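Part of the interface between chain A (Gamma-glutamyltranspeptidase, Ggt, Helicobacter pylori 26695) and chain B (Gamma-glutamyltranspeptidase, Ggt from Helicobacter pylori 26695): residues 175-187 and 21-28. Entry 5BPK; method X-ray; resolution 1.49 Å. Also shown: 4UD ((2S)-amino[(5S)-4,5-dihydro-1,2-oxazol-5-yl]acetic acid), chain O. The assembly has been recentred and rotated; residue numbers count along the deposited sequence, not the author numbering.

Chain A (175-187) RQAETLKEARERF
Chain B (21-28) NASYGSAA

Residues 175–187 of chain A form the continuation of a helix that begins earlier in the chain, with a kink where the N atoms of A:Glu185 and A:Arg186 lack a bond to the preceding turn. Against it lies a segment of chain B without regular secondary structure, folded into two overlapping beta turns, type II from B:Ala22 to B:Gly25 and type II' from B:Tyr24 to B:Ala27. The CA of A:Ala183 lies 7.2 Å from that of B:Tyr24, and the CA of A:Phe187 lies 5.3 Å from that of B:Ala27. Together the two stretches bury 456 Å².

B:Asn21 (phi/psi 83/-102, chi1 t) makes no contact with the helix; its OD1 instead accepts a hydrogen bond from N7 of the ligand 4UD at 2.8 Å. B:Ala22 (-65/168) opens the first turn, which is closed by B:Gly25 N donating to B:Ala22 O at 2.9 Å. B:Ser23 (-59/119, chi1 t) points toward the helix, and a water links its OG to A:Thr179 O: the molecule lies 2.9 Å from B:Ser23 OG and donates to A:Thr179 O at 2.9 Å. A hydroxyl suits this place because it can hydrogen-bond to the bridging water.

B:Tyr24 supplies the largest buried area, 116 Å². Its backbone is left-handed (67/21), and chi1 m with chi2 -81° lays the ring along the helix. An aromatic ring ending in a hydroxyl suits this place, for it offers apolar surface along its length and a polar tip. B:Tyr24 OH and A:Thr179 OG1 share a hydrogen bond of 2.7 Å, in which either could be the donor; A:Thr179 adopts chi1 p. A:Ala183 CB packs 3.6 Å from B:Tyr24 CD2, its short side chain letting the ring come close to the helix. A:Leu180 (chi1 m, chi2 t) starts away from chain B, yet its CD2 returns to within 3.6 Å of B:Tyr24 CZ. A:Phe187 (chi1 m, chi2 -41°) likewise begins by pointing away, but its ring directs an edge at the face of B:Tyr24: the centroids are 5.2 Å apart, the planes meet at 74°, and A:Phe187 CZ lies 3.7 Å from B:Tyr24 CG.

B:Gly25 has phi/psi 61/-131, a positive phi that favours glycine. Its carbonyl receives both terminal nitrogens of A:Arg186: NH2 donates to B:Gly25 O at 2.8 Å and NH1 donates to the same oxygen at 3.1 Å. Chi angles m, t, p and -139° carry the guanidinium there, placing this oxygen near its plane, where its N-H groups can reach it.

B:Ser26 (-78/-4, chi1 p) turns its CB away, and its OG accepts from B:Ala28 N at 3.2 Å. The second turn closes with B:Ala27 N donating to B:Tyr24 O at 2.9 Å. B:Ala27 (70/-1) points its methyl at the helix, over one face of the A:Arg186 guanidinium and 3.4 Å from A:Arg186 CB, while B:Ala27 O lies 3.6 Å from A:Phe187 CD1, at that ring's edge. The CA-to-CB bond of B:Ala28 (-103/131) points away, and the residue makes no contact with the helix.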

# COMPACT_ATOMS: atom_id res chain seq x y z
N ARG A 175 6.84 17.16 10.01
CA ARG A 175 7.06 15.74 9.74
C ARG A 175 7.92 15.55 8.50
O ARG A 175 8.81 14.70 8.49
CB ARG A 175 5.74 14.97 9.61
CG ARG A 175 5.89 13.46 9.36
CD ARG A 175 6.77 12.77 10.40
NE ARG A 175 6.95 11.35 10.11
CZ ARG A 175 7.99 10.61 10.50
NH1 ARG A 175 8.98 11.14 11.22
NH2 ARG A 175 8.04 9.32 10.16
N GLN A 176 7.69 16.36 7.47
CA GLN A 176 8.49 16.29 6.25
C GLN A 176 9.95 16.71 6.49
O GLN A 176 10.85 16.09 5.96
CB GLN A 176 7.88 17.15 5.14
CG GLN A 176 6.60 16.55 4.58
CD GLN A 176 5.87 17.48 3.62
OE1 GLN A 176 6.00 18.70 3.68
NE2 GLN A 176 5.08 16.89 2.72
N ALA A 177 10.16 17.75 7.30
CA ALA A 177 11.52 18.11 7.72
C ALA A 177 12.20 16.89 8.35
O ALA A 177 13.36 16.62 8.07
CB ALA A 177 11.52 19.27 8.70
N GLU A 178 11.46 16.16 9.19
CA GLU A 178 12.00 14.99 9.90
C GLU A 178 12.35 13.85 8.93
O GLU A 178 13.45 13.30 8.99
CB GLU A 178 11.02 14.49 10.97
CG GLU A 178 10.91 15.42 12.19
CD GLU A 178 9.77 15.08 13.13
OE1 GLU A 178 9.08 14.05 12.92
OE2 GLU A 178 9.55 15.86 14.08
N THR A 179 11.43 13.51 8.04
CA THR A 179 11.67 12.39 7.11
C THR A 179 12.77 12.76 6.10
O THR A 179 13.60 11.91 5.75
CB THR A 179 10.37 11.92 6.40
OG1 THR A 179 9.84 12.99 5.61
CG2 THR A 179 9.33 11.45 7.42
N LEU A 180 12.79 14.01 5.66
CA LEU A 180 13.87 14.48 4.80
C LEU A 180 15.23 14.29 5.50
O LEU A 180 16.17 13.77 4.90
CB LEU A 180 13.67 15.94 4.40
CG LEU A 180 12.61 16.20 3.33
CD1 LEU A 180 12.42 17.70 3.18
CD2 LEU A 180 13.02 15.57 2.02
N LYS A 181 15.31 14.67 6.77
CA LYS A 181 16.56 14.49 7.54
C LYS A 181 16.97 13.03 7.64
O LYS A 181 18.15 12.70 7.52
CB LYS A 181 16.45 15.09 8.94
CG LYS A 181 17.77 15.02 9.73
CD LYS A 181 17.97 16.22 10.65
CE LYS A 181 19.40 16.30 11.15
NZ LYS A 181 19.67 17.54 11.93
N GLU A 182 16.00 12.14 7.84
CA GLU A 182 16.30 10.72 7.93
C GLU A 182 16.83 10.13 6.61
O GLU A 182 17.59 9.15 6.64
CB GLU A 182 15.09 9.94 8.45
CG GLU A 182 14.75 10.29 9.91
CD GLU A 182 13.53 9.56 10.45
OE1 GLU A 182 13.01 8.66 9.77
OE2 GLU A 182 13.09 9.90 11.58
N ALA A 183 16.45 10.73 5.48
CA ALA A 183 16.88 10.27 4.15
C ALA A 183 18.11 11.01 3.62
O ALA A 183 18.64 10.68 2.56
CB ALA A 183 15.72 10.42 3.15
N ARG A 184 18.54 12.01 4.37
CA ARG A 184 19.59 12.93 3.95
C ARG A 184 20.83 12.24 3.37
O ARG A 184 21.31 12.59 2.29
CB ARG A 184 19.98 13.81 5.14
CG ARG A 184 21.09 14.77 4.85
CD ARG A 184 21.40 15.67 6.03
NE ARG A 184 22.35 16.65 5.55
CZ ARG A 184 23.66 16.43 5.37
NH1 ARG A 184 24.22 15.25 5.69
NH2 ARG A 184 24.41 17.40 4.89
N GLU A 185 21.35 11.26 4.11
CA GLU A 185 22.57 10.57 3.69
C GLU A 185 22.37 9.71 2.44
O GLU A 185 23.29 9.51 1.65
CB GLU A 185 23.14 9.72 4.84
CG GLU A 185 23.97 10.52 5.84
CD GLU A 185 23.13 11.47 6.66
OE1 GLU A 185 23.53 12.65 6.81
OE2 GLU A 185 22.07 11.03 7.14
N ARG A 186 21.15 9.22 2.25
CA ARG A 186 20.80 8.47 1.05
C ARG A 186 20.77 9.40 -0.16
O ARG A 186 21.35 9.09 -1.19
CB ARG A 186 19.45 7.76 1.22
CG ARG A 186 19.40 6.82 2.42
CD ARG A 186 18.04 6.14 2.54
NE ARG A 186 17.83 5.21 1.45
CZ ARG A 186 16.69 5.04 0.78
NH1 ARG A 186 15.60 5.76 1.05
NH2 ARG A 186 16.65 4.14 -0.19
N PHE A 187 20.12 10.55 -0.02
CA PHE A 187 20.05 11.55 -1.10
C PHE A 187 21.43 11.97 -1.55
O PHE A 187 21.68 12.16 -2.74
CB PHE A 187 19.34 12.82 -0.65
CG PHE A 187 17.87 12.69 -0.38
CD1 PHE A 187 17.03 11.94 -1.21
CD2 PHE A 187 17.30 13.40 0.65
CE1 PHE A 187 15.67 11.89 -0.96
CE2 PHE A 187 15.94 13.34 0.91
CZ PHE A 187 15.13 12.60 0.10
N ASN B 21 8.06 2.30 -2.33
CA ASN B 21 8.53 1.33 -1.34
C ASN B 21 9.04 2.01 -0.06
O ASN B 21 8.22 2.42 0.76
CB ASN B 21 9.51 0.29 -1.90
CG ASN B 21 9.75 -0.85 -0.92
OD1 ASN B 21 8.96 -1.05 -0.00
ND2 ASN B 21 10.85 -1.58 -1.11
N ALA B 22 10.35 2.13 0.14
CA ALA B 22 10.86 2.81 1.32
C ALA B 22 10.48 4.30 1.28
O ALA B 22 10.01 4.81 0.28
CB ALA B 22 12.37 2.65 1.43
N SER B 23 10.67 4.97 2.41
CA SER B 23 10.54 6.40 2.46
C SER B 23 11.54 7.02 1.48
O SER B 23 12.76 6.83 1.60
CB SER B 23 10.81 6.90 3.88
OG SER B 23 10.58 8.29 3.97
N TYR B 24 11.00 7.76 0.50
CA TYR B 24 11.76 8.36 -0.61
C TYR B 24 12.35 7.32 -1.57
O TYR B 24 13.28 7.60 -2.32
CB TYR B 24 12.81 9.36 -0.12
CG TYR B 24 12.21 10.47 0.72
CD1 TYR B 24 11.59 11.57 0.13
CD2 TYR B 24 12.25 10.42 2.10
CE1 TYR B 24 11.04 12.58 0.89
CE2 TYR B 24 11.71 11.42 2.87
CZ TYR B 24 11.10 12.50 2.26
OH TYR B 24 10.54 13.49 3.01
N GLY B 25 11.78 6.12 -1.55
CA GLY B 25 12.11 5.08 -2.51
C GLY B 25 13.57 4.71 -2.43
O GLY B 25 14.11 4.47 -1.33
N SER B 26 14.21 4.68 -3.60
CA SER B 26 15.63 4.35 -3.71
C SER B 26 16.54 5.52 -3.33
O SER B 26 17.76 5.37 -3.32
CB SER B 26 15.96 3.95 -5.14
OG SER B 26 15.98 5.08 -5.99
N ALA B 27 15.92 6.67 -3.04
CA ALA B 27 16.61 7.94 -2.79
C ALA B 27 17.28 8.57 -4.03
O ALA B 27 17.86 9.65 -3.91
CB ALA B 27 17.60 7.80 -1.64
N ALA B 28 17.19 7.90 -5.18
CA ALA B 28 17.76 8.41 -6.44
C ALA B 28 16.65 8.96 -7.32
O ALA B 28 15.63 8.30 -7.55
CB ALA B 28 18.50 7.31 -7.19
C3 4UD O . 4.29 0.55 1.69
C4 4UD O . 4.67 -1.17 0.34
C5 4UD O . 5.44 -0.00 0.93
C6 4UD O . 5.50 -2.42 0.01
C8 4UD O . 4.56 -3.40 -0.64
O9 4UD O . 4.29 -3.32 -1.81
O10 4UD O . 3.99 -4.39 0.09
N7 4UD O . 6.57 -2.10 -0.94
O2 4UD O . 3.72 -1.54 1.33
N1 4UD O . 3.39 -0.36 1.87
O HOH W 1 12.93 9.11 5.38